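Local coordinates for protein probable hydrolase (PDB 7AL6) that is of unknown function but has the alpha/beta hydrolase fold and probably acts as a hydrolase, perhaps a lipolytic one, at residues L3-V8 against A19-P24; D38-F43 against I55-F60. All blocks are in the same frame, centred on the assembly; numbering follows the deposited sequence.

Contact 1 lies at the edge that this chain gives the large sheet, and contact 2 deeper in the chain. Their centres are about 12 Å apart. Contact 1 pairs strands 7-11 and 16-22 and is partly buried. Contact 2 sets a loop against strand 53-58, and all its touching residues are buried. The two meet because strands 16-22 and 53-58 are neighbours: Phe22 N and His20 O pair with Ile55 O and Ala57 N, and Ala19 CB packs on Val56. Contact 1 relies on backbone bonds and a histidine-carboxylate pair, contact 2 on one carboxylate-to-backbone bond and an alanine pair. Arg188 reaches an acidic residue in each, Glu7 and Asp59.

Contact 1 (L3-V8 against A19-P24); sequences LQVEEV and AHLFGP
Glu7 and His20 face each other as a non-hydrogen-bonded antiparallel pair and join through their side chains. CG of Glu7 is anti to its backbone N (chi1 -175°), and the chain then bends at chi2. This brings the carboxylate back to the neighbouring strand. His20 ND1 donates to Glu7 OE2 at 3.1 Å. OE2 lies close to the ring plane, and carboxylate and ring are turned 40° apart. Glu7 OE1 is only 3.2 Å from Ala19 O, two acceptors side by side. The salt bridge from Arg188 to OE1 probably offsets their repulsion.

Glu6 O sits over one face of the His20 ring and takes the N-H of Leu21 at 2.8 Å. Val8 and Ala19 form the hydrogen-bonded pair, with Val8 N to Ala19 O and Ala19 N to Val8 O both 3.1 Å. On their side of the sheet Leu21 CD1 touches Val8 CG1 at 3.8 Å, the two side chains crossing at about a right angle. Val5 also packs on Leu163 of the second subunit, and Val8 on its Leu190. This is an antiparallel beta hairpin that forms, within this chain, the edge of the alpha/beta hydrolase sheet.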
# COMPACT_ATOMS: atom_id res chain seq x y z
N LEU A 3 5.59 -11.15 34.07
CA LEU A 3 5.03 -11.70 32.85
C LEU A 3 6.06 -11.67 31.72
O LEU A 3 6.89 -10.76 31.64
CB LEU A 3 3.77 -10.92 32.44
CG LEU A 3 2.56 -11.03 33.40
CD1 LEU A 3 1.37 -10.18 33.00
CD2 LEU A 3 2.11 -12.49 33.56
N GLN A 4 6.00 -12.68 30.84
CA GLN A 4 6.89 -12.78 29.68
C GLN A 4 6.12 -12.56 28.38
O GLN A 4 4.91 -12.78 28.30
CB GLN A 4 7.58 -14.15 29.64
CG GLN A 4 8.79 -14.20 28.69
CD GLN A 4 9.78 -13.05 28.91
OE1 GLN A 4 10.20 -12.38 27.95
NE2 GLN A 4 10.16 -12.83 30.17
N VAL A 5 6.83 -12.12 27.35
CA VAL A 5 6.22 -11.78 26.06
C VAL A 5 6.09 -13.04 25.21
O VAL A 5 7.08 -13.72 24.92
CB VAL A 5 7.04 -10.71 25.33
CG1 VAL A 5 6.41 -10.38 23.97
CG2 VAL A 5 7.13 -9.45 26.19
N GLU A 6 4.88 -13.32 24.74
CA GLU A 6 4.63 -14.55 24.01
C GLU A 6 4.12 -14.36 22.60
O GLU A 6 4.18 -15.31 21.83
CB GLU A 6 3.58 -15.41 24.74
CG GLU A 6 3.77 -15.51 26.22
CD GLU A 6 2.85 -16.56 26.83
OE1 GLU A 6 3.34 -17.33 27.68
OE2 GLU A 6 1.66 -16.62 26.43
N GLU A 7 3.48 -13.25 22.33
CA GLU A 7 2.88 -12.97 21.02
C GLU A 7 3.35 -11.59 20.56
O GLU A 7 3.15 -10.65 21.29
CB GLU A 7 1.38 -13.13 21.15
CG GLU A 7 0.64 -12.99 19.86
CD GLU A 7 0.94 -14.04 18.81
OE1 GLU A 7 1.04 -13.67 17.67
OE2 GLU A 7 1.09 -15.19 19.16
N VAL A 8 3.90 -11.49 19.37
CA VAL A 8 4.45 -10.22 18.84
C VAL A 8 4.22 -10.04 17.34
O VAL A 8 3.90 -10.98 16.67
CB VAL A 8 5.95 -10.15 19.13
CG1 VAL A 8 6.26 -10.25 20.61
CG2 VAL A 8 6.70 -11.21 18.35
N ALA A 19 4.19 -13.63 15.17
CA ALA A 19 4.89 -14.81 15.68
C ALA A 19 4.52 -15.08 17.13
O ALA A 19 4.23 -14.15 17.90
CB ALA A 19 6.40 -14.64 15.61
N HIS A 20 4.54 -16.36 17.49
CA HIS A 20 4.44 -16.79 18.88
C HIS A 20 5.83 -17.17 19.35
O HIS A 20 6.57 -17.87 18.64
CB HIS A 20 3.47 -17.98 19.04
CG HIS A 20 3.03 -18.18 20.46
ND1 HIS A 20 1.99 -17.47 21.03
CD2 HIS A 20 3.53 -18.96 21.45
CE1 HIS A 20 1.86 -17.83 22.30
NE2 HIS A 20 2.79 -18.71 22.58
N LEU A 21 6.19 -16.73 20.54
CA LEU A 21 7.54 -16.91 21.11
C LEU A 21 7.54 -18.04 22.14
O LEU A 21 6.75 -17.97 23.06
CB LEU A 21 7.98 -15.60 21.75
CG LEU A 21 8.02 -14.40 20.83
CD1 LEU A 21 8.54 -13.18 21.56
CD2 LEU A 21 8.86 -14.68 19.60
N PHE A 22 8.41 -19.03 22.02
CA PHE A 22 8.51 -20.14 22.98
C PHE A 22 9.93 -20.25 23.53
O PHE A 22 10.87 -19.96 22.83
CB PHE A 22 8.24 -21.49 22.34
CG PHE A 22 6.87 -21.70 21.77
CD1 PHE A 22 5.85 -22.15 22.57
CD2 PHE A 22 6.62 -21.48 20.44
CE1 PHE A 22 4.59 -22.36 22.06
CE2 PHE A 22 5.36 -21.69 19.93
CZ PHE A 22 4.35 -22.14 20.73
N GLY A 23 10.05 -20.73 24.75
CA GLY A 23 11.33 -21.03 25.39
C GLY A 23 11.96 -19.85 26.06
O GLY A 23 11.52 -18.76 25.93
N PRO A 24 13.07 -20.12 26.73
CA PRO A 24 13.83 -19.09 27.46
C PRO A 24 14.46 -18.07 26.52
O PRO A 24 14.96 -18.42 25.44
CB PRO A 24 14.90 -19.91 28.19
CG PRO A 24 15.00 -21.22 27.44
CD PRO A 24 13.66 -21.47 26.83

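Contact 2 (D38-F43 against I55-F60); sequences DNAMSF and IVALDF
This is a buried contact between a loop and a strand, inside the alpha/beta hydrolase fold. Residues 38-43 belong to the loop after strand 28-33, and residues 55-60 run along strand 53-58 and into the residues after it. Ala40 and Asp59 make the one hydrogen bond across it. Ala40 N donates to Asp59 OD1 at 2.8 Å, with an N-H...O angle of 151°, and meets the oxygen nearly along its C-O axis. CG of Asp59 is roughly anti to its own carbonyl carbon (chi1 -87°), and the carboxylate reaches back to the loop. OD1 also lies 3.3 Å from Asn39 CB. The other oxygen, OD2, is held by a salt bridge from Arg188 and by the backbone N of His65. Bonds to both oxygens should fix the rotation of this buried carboxylate and probably favour its charged form.

Beside this bond the packing is small and close. Ala40 CB rests on Ala57 CB at 3.8 Å and comes within 3.3 Å of Ala57 O. Each methyl is directed at the other segment.

The loop is shaped from within. Asn39 CG stands between its backbone N and carbonyl carbon (chi1 56°), and OD1 takes the N-H of Met41 at 2.8 Å, in the carbonyl plane. Asn39 ND2 bonds to Leu185 O on helix 179-189. Asn39 O receives Ser42 N, so both oxygens of Asn39 hold the start of the turn. The motif is an Asx turn leading into the 3-10 segment 40-42, docked against strand 53-58, an inner strand of the alpha/beta hydrolase sheet.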
# COMPACT_ATOMS: atom_id res chain seq x y z
N ASP A 38 -1.52 -23.36 6.86
CA ASP A 38 -1.54 -23.52 8.31
C ASP A 38 -1.09 -22.20 8.95
O ASP A 38 -1.23 -21.15 8.33
CB ASP A 38 -0.66 -24.70 8.72
CG ASP A 38 -1.21 -26.03 8.24
OD1 ASP A 38 -2.40 -26.07 7.87
OD2 ASP A 38 -0.45 -27.04 8.23
N ASN A 39 -0.55 -22.28 10.16
CA ASN A 39 -0.12 -21.12 10.94
C ASN A 39 0.73 -21.62 12.09
O ASN A 39 0.97 -22.83 12.23
CB ASN A 39 -1.32 -20.31 11.45
CG ASN A 39 -2.29 -21.12 12.25
OD1 ASN A 39 -1.93 -21.66 13.29
ND2 ASN A 39 -3.56 -21.16 11.81
N ALA A 40 1.16 -20.70 12.94
CA ALA A 40 2.09 -21.05 14.00
C ALA A 40 1.52 -22.06 15.00
O ALA A 40 2.27 -22.66 15.76
CB ALA A 40 2.54 -19.80 14.77
N MET A 41 0.21 -22.21 15.08
CA MET A 41 -0.32 -23.23 15.98
C MET A 41 0.04 -24.64 15.54
O MET A 41 -0.11 -25.58 16.32
CB MET A 41 -1.85 -23.12 16.08
CG MET A 41 -2.38 -21.88 16.83
SD MET A 41 -1.93 -21.89 18.57
CE MET A 41 -3.15 -23.04 19.24
N SER A 42 0.67 -24.77 14.39
CA SER A 42 1.15 -26.07 13.90
C SER A 42 2.16 -26.57 14.95
O SER A 42 2.21 -27.70 15.16
CB SER A 42 1.73 -25.95 12.54
OG SER A 42 2.13 -27.18 12.03
N PHE A 43 2.86 -25.68 15.65
CA PHE A 43 3.89 -26.00 16.66
C PHE A 43 3.39 -25.91 18.10
O PHE A 43 4.19 -25.99 19.00
CB PHE A 43 5.12 -25.14 16.40
CG PHE A 43 5.70 -25.32 15.03
CD1 PHE A 43 6.51 -26.40 14.74
CD2 PHE A 43 5.40 -24.45 14.00
CE1 PHE A 43 7.03 -26.58 13.47
CE2 PHE A 43 5.91 -24.64 12.73
CZ PHE A 43 6.72 -25.71 12.47
N ILE A 55 12.28 -20.49 20.43
CA ILE A 55 11.58 -20.74 19.16
C ILE A 55 10.64 -19.59 18.83
O ILE A 55 9.76 -19.27 19.61
CB ILE A 55 10.83 -22.08 19.20
CG1 ILE A 55 11.78 -23.24 19.50
CG2 ILE A 55 10.06 -22.31 17.94
CD1 ILE A 55 11.09 -24.50 19.88
N VAL A 56 10.83 -19.06 17.64
CA VAL A 56 9.98 -18.04 17.05
C VAL A 56 9.11 -18.78 16.06
O VAL A 56 9.57 -19.16 14.98
CB VAL A 56 10.81 -16.93 16.40
CG1 VAL A 56 9.90 -15.92 15.70
CG2 VAL A 56 11.68 -16.23 17.43
N ALA A 57 7.86 -19.04 16.43
CA ALA A 57 6.93 -19.75 15.57
C ALA A 57 6.25 -18.69 14.74
O ALA A 57 5.32 -18.00 15.22
CB ALA A 57 5.92 -20.59 16.36
N LEU A 58 6.68 -18.59 13.50
CA LEU A 58 6.31 -17.52 12.59
C LEU A 58 5.08 -17.88 11.77
O LEU A 58 4.97 -19.00 11.27
CB LEU A 58 7.48 -17.27 11.66
CG LEU A 58 7.44 -16.07 10.73
CD1 LEU A 58 7.54 -14.78 11.51
CD2 LEU A 58 8.60 -16.23 9.70
N ASP A 59 4.21 -16.91 11.63
CA ASP A 59 3.08 -17.00 10.71
C ASP A 59 3.68 -16.55 9.38
O ASP A 59 4.21 -15.47 9.32
CB ASP A 59 1.89 -16.14 11.12
CG ASP A 59 0.93 -16.82 12.08
OD1 ASP A 59 0.93 -18.01 12.11
OD2 ASP A 59 0.26 -16.14 12.78
N PHE A 60 3.57 -17.32 8.32
CA PHE A 60 4.01 -16.87 6.99
C PHE A 60 3.04 -15.77 6.55
O PHE A 60 1.87 -15.77 6.91
CB PHE A 60 3.97 -18.00 5.96
CG PHE A 60 5.19 -18.86 5.91
CD1 PHE A 60 6.45 -18.30 5.91
CD2 PHE A 60 5.09 -20.24 5.85
CE1 PHE A 60 7.58 -19.09 5.86
CE2 PHE A 60 6.22 -21.03 5.79
CZ PHE A 60 7.46 -20.45 5.80